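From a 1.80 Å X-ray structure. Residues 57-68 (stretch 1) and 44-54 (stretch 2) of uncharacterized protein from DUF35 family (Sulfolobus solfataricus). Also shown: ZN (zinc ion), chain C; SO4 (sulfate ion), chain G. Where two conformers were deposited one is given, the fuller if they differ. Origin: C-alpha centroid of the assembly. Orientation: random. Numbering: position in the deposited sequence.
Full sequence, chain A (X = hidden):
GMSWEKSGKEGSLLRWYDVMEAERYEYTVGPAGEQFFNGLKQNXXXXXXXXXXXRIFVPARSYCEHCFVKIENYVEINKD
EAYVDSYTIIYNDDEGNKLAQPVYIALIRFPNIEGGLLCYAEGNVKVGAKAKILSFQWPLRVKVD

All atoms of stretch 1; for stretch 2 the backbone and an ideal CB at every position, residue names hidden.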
# COMPACT_ATOMS: atom_id res chain seq x y z
N PHE A 57 6.90 10.04 -2.87
CA PHE A 57 5.60 9.44 -3.16
C PHE A 57 5.72 7.94 -3.11
O PHE A 57 6.68 7.37 -3.63
CB PHE A 57 5.09 9.80 -4.56
CG PHE A 57 4.93 11.27 -4.78
CD1 PHE A 57 3.74 11.91 -4.44
CD2 PHE A 57 5.98 12.03 -5.27
CE1 PHE A 57 3.56 13.25 -4.62
CE2 PHE A 57 5.82 13.39 -5.46
CZ PHE A 57 4.60 14.01 -5.14
N VAL A 58 4.71 7.29 -2.54
CA VAL A 58 4.60 5.84 -2.59
C VAL A 58 3.16 5.51 -3.02
O VAL A 58 2.23 6.15 -2.54
CB VAL A 58 4.97 5.19 -1.24
CG1 VAL A 58 3.92 5.49 -0.14
CG2 VAL A 58 5.23 3.68 -1.42
N PRO A 59 2.97 4.58 -3.98
CA PRO A 59 3.99 3.95 -4.83
C PRO A 59 4.70 5.01 -5.67
O PRO A 59 4.21 6.14 -5.81
CB PRO A 59 3.18 3.01 -5.74
CG PRO A 59 1.91 2.73 -4.94
CD PRO A 59 1.63 4.01 -4.20
N ALA A 60 5.90 4.69 -6.12
CA ALA A 60 6.69 5.60 -6.94
C ALA A 60 5.87 6.18 -8.09
O ALA A 60 5.06 5.48 -8.71
CB ALA A 60 7.90 4.90 -7.48
N ARG A 61 6.09 7.44 -8.40
CA ARG A 61 5.42 8.02 -9.54
C ARG A 61 6.36 8.86 -10.37
O ARG A 61 7.40 9.29 -9.90
CB ARG A 61 4.17 8.79 -9.10
CG ARG A 61 4.39 9.98 -8.27
CD ARG A 61 3.05 10.71 -8.03
NE ARG A 61 2.22 10.12 -7.00
CZ ARG A 61 1.17 10.74 -6.43
NH1 ARG A 61 0.84 11.98 -6.80
NH2 ARG A 61 0.47 10.14 -5.49
N SER A 62 6.00 9.05 -11.63
CA SER A 62 6.92 9.61 -12.59
C SER A 62 6.68 11.12 -12.81
O SER A 62 7.42 11.76 -13.53
CB SER A 62 6.80 8.82 -13.89
OG SER A 62 5.49 8.93 -14.38
N TYR A 63 5.64 11.65 -12.18
CA TYR A 63 5.25 13.06 -12.34
C TYR A 63 4.80 13.65 -11.02
O TYR A 63 4.13 12.99 -10.23
CB TYR A 63 4.09 13.15 -13.32
CG TYR A 63 3.76 14.58 -13.77
CD1 TYR A 63 4.66 15.31 -14.49
CD2 TYR A 63 2.52 15.15 -13.50
CE1 TYR A 63 4.37 16.61 -14.92
CE2 TYR A 63 2.21 16.45 -13.92
CZ TYR A 63 3.14 17.16 -14.63
OH TYR A 63 2.85 18.44 -15.06
N CYS A 64 5.17 14.91 -10.78
CA CYS A 64 4.75 15.60 -9.56
C CYS A 64 3.69 16.62 -9.97
O CYS A 64 4.01 17.58 -10.64
CB CYS A 64 5.92 16.32 -8.88
SG CYS A 64 5.39 17.26 -7.37
N GLU A 65 2.44 16.41 -9.57
CA GLU A 65 1.38 17.35 -9.99
C GLU A 65 1.40 18.67 -9.18
O GLU A 65 0.81 19.65 -9.62
CB GLU A 65 -0.01 16.68 -9.92
CG GLU A 65 -1.23 17.58 -10.25
CD GLU A 65 -1.25 18.20 -11.66
OE1 GLU A 65 -0.37 17.92 -12.50
OE2 GLU A 65 -2.18 18.98 -11.94
N HIS A 66 2.09 18.68 -8.04
CA HIS A 66 2.32 19.91 -7.26
C HIS A 66 3.22 20.87 -8.00
O HIS A 66 2.92 22.06 -8.06
CB HIS A 66 2.91 19.59 -5.90
CG HIS A 66 2.00 18.79 -5.03
ND1 HIS A 66 2.31 17.53 -4.58
CD2 HIS A 66 0.75 19.06 -4.57
CE1 HIS A 66 1.31 17.06 -3.86
NE2 HIS A 66 0.35 17.97 -3.84
N CYS A 67 4.32 20.35 -8.55
CA CYS A 67 5.31 21.18 -9.26
C CYS A 67 5.16 21.21 -10.78
O CYS A 67 5.78 22.03 -11.42
CB CYS A 67 6.72 20.66 -8.96
SG CYS A 67 7.17 20.70 -7.21
N PHE A 68 4.35 20.30 -11.34
CA PHE A 68 4.21 20.13 -12.80
C PHE A 68 5.52 19.76 -13.50
O PHE A 68 5.88 20.37 -14.50
CB PHE A 68 3.59 21.38 -13.45
CG PHE A 68 2.38 21.87 -12.74
CD1 PHE A 68 1.22 21.09 -12.70
CD2 PHE A 68 2.39 23.09 -12.08
CE1 PHE A 68 0.10 21.53 -12.02
CE2 PHE A 68 1.26 23.53 -11.40
CZ PHE A 68 0.11 22.75 -11.36
N UNK A 44 11.28 -4.80 -1.28
CA UNK A 44 11.49 -3.39 -0.99
C UNK A 44 10.28 -2.59 -1.36
O UNK A 44 9.52 -2.98 -2.26
CB UNK A 44 12.72 -2.86 -1.73
N UNK A 45 10.12 -1.47 -0.68
CA UNK A 45 9.09 -0.48 -0.98
C UNK A 45 9.84 0.70 -1.61
O UNK A 45 10.64 1.38 -0.93
CB UNK A 45 8.30 -0.07 0.26
N UNK A 46 9.55 0.95 -2.89
CA UNK A 46 10.26 1.97 -3.67
C UNK A 46 9.35 3.16 -3.95
O UNK A 46 8.24 3.03 -4.48
CB UNK A 46 10.78 1.38 -4.98
N UNK A 47 9.81 4.33 -3.55
CA UNK A 47 9.09 5.55 -3.81
C UNK A 47 9.88 6.38 -4.78
O UNK A 47 10.98 5.98 -5.21
CB UNK A 47 8.82 6.32 -2.52
N UNK A 48 9.32 7.52 -5.16
CA UNK A 48 10.06 8.48 -5.97
C UNK A 48 10.07 9.83 -5.28
O UNK A 48 9.15 10.15 -4.49
CB UNK A 48 9.46 8.60 -7.37
N UNK A 49 11.08 10.63 -5.59
CA UNK A 49 11.26 11.90 -4.90
C UNK A 49 11.38 13.02 -5.89
O UNK A 49 12.32 13.04 -6.69
CB UNK A 49 12.49 11.86 -3.99
N UNK A 50 10.44 13.95 -5.84
CA UNK A 50 10.48 15.13 -6.69
C UNK A 50 11.65 16.01 -6.29
O UNK A 50 11.83 16.36 -5.12
CB UNK A 50 9.17 15.91 -6.61
N UNK A 51 12.47 16.37 -7.26
CA UNK A 51 13.65 17.16 -6.98
C UNK A 51 13.29 18.61 -6.74
O UNK A 51 14.09 19.36 -6.18
CB UNK A 51 14.65 17.05 -8.13
N UNK A 52 12.11 19.02 -7.19
CA UNK A 52 11.72 20.43 -7.08
C UNK A 52 11.12 20.76 -5.72
O UNK A 52 11.41 21.83 -5.18
CB UNK A 52 10.72 20.78 -8.18
N UNK A 53 10.31 19.85 -5.17
CA UNK A 53 9.70 20.10 -3.85
C UNK A 53 10.14 19.11 -2.78
O UNK A 53 9.80 19.28 -1.59
CB UNK A 53 8.18 20.06 -3.97
N UNK A 54 10.90 18.09 -3.17
CA UNK A 54 11.38 17.12 -2.22
C UNK A 54 10.34 16.12 -1.71
O UNK A 54 10.68 15.31 -0.88
CB UNK A 54 11.98 17.87 -1.03
ZN ZN C . 7.25 18.47 -6.68
S SO4 G . -2.23 13.33 -5.28
O1 SO4 G . -2.12 14.33 -4.23
O2 SO4 G . -1.63 13.87 -6.51
O3 SO4 G . -3.62 12.97 -5.49
O4 SO4 G . -1.55 12.13 -4.84

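Position 44 lies beyond the reach of stretch 1: no atom of that stretch comes within 5.5 Å of its ideal CB, so the contact sets no preference. The deposited residue is K44, its side chain extended and free of stretch 1.

At position 45 the CA-to-CB bond points sideways, and the ideal CB lies 5.1 Å from V58 CG2. A branched or longer aliphatic chain could close that gap, and valine, leucine, isoleucine or methionine would suit. The residue is I45, whose CG2 packs 3.6 Å from V58 CG2.

Position 46 also points sideways, with A60 CB 5.2 Å from its ideal CB. The visible backbone does more here, since A60 N gives a weak hydrogen bond to the carbonyl O of 46 (3.3 Å), and many side chains would be tolerated. It is I46, and the end of its side chain leads away from stretch 1.

Position 47 is the most restrictive. An ideal CB would sit 2.6 Å from F57 O, a clash, so glycine is strongly indicated. G47 is found, and its CA approaches F57 O to 3.0 Å, leaving no room for a side chain on this backbone.

Position 48 is paired with F57 in an antiparallel bridge: F57 N donates to the O of 48 (2.8 Å) and the N of 48 returns a bond to F57 O (3.1 Å). Its CB lies on the same face of the sheet as the F57 side chain, 3.3 Å from R61 O and 4.0 Å from A60 CB. A small residue is favoured, and one with a hydroxyl could satisfy the carbonyl; serine fits best, with alanine conceivable at the cost of the hydrogen bond to R61 O. S48 takes the p rotamer and its OG donates to R61 O at 2.7 Å, tying the strand to the loop that follows F57 and V58.

Position 49 points away into space free of stretch 1, where a polar or charged residue would be at ease; K49 extends there.

Beyond the strand, C64 and C67 present their sulfurs to a zinc ion that still lacks ligands. Position 50 points toward them, its ideal CB 4.0 Å from C64 CB and 4.3 Å from F57 CE2. Cysteine or histidine could be considered, and C50 binds zinc through SG at 2.4 Å, while its CB meets the edge of the F57 ring.

Position 51 points away, and stretch 1 sets no limit on size; many side chains, polar ones among them, would suit. S51 makes no contact with stretch 1.

At position 52 the ideal CB is 3.7 Å from C67 SG, but a long, flexible chain could pass onward. K52 does so, and its NZ reaches a water (2.9 Å) that donates to C67 O (2.7 Å).

Position 53 points toward C67, its ideal CB a tight 3.5 Å from C67 SG, so a compact zinc ligand is expected. C53 SG binds zinc at 2.3 Å, completing four cysteine sulfurs with C50, C64 and C67.

Position 54 has a positive phi of 75°, which favours glycine, and G54 is found.

Stretch 2, residues 44-54: KIIGSKCSKCG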
# COMPACT_ATOMS: atom_id res chain seq x y z
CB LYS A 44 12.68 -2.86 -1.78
CG LYS A 44 13.99 -3.59 -1.44
CD LYS A 44 15.14 -3.07 -2.31
CE LYS A 44 16.46 -3.74 -1.95
NZ LYS A 44 17.54 -3.35 -2.90
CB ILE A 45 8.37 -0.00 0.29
CG1 ILE A 45 7.69 -1.19 1.00
CG2 ILE A 45 7.40 1.09 -0.06
CD1 ILE A 45 6.71 -1.94 0.13
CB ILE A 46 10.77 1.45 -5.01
CG1 ILE A 46 11.70 0.26 -4.83
CG2 ILE A 46 11.45 2.59 -5.79
CD1 ILE A 46 12.97 0.59 -4.08
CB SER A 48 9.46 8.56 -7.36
OG SER A 48 8.18 9.09 -7.29
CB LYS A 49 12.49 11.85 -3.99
CG LYS A 49 12.75 13.16 -3.26
CD LYS A 49 14.02 13.11 -2.38
CE LYS A 49 14.07 14.31 -1.44
NZ LYS A 49 15.24 14.27 -0.54
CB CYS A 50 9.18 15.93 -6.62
SG CYS A 50 9.17 17.42 -7.56
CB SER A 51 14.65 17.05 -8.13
OG SER A 51 15.08 15.71 -8.29
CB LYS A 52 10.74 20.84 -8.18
CG LYS A 52 10.73 22.36 -8.32
CD LYS A 52 10.21 22.87 -9.64
CE LYS A 52 10.59 24.34 -9.81
NZ LYS A 52 9.64 25.07 -10.71
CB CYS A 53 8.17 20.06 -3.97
SG CYS A 53 7.50 18.42 -4.40
O HOH W 1 6.89 24.24 -10.44
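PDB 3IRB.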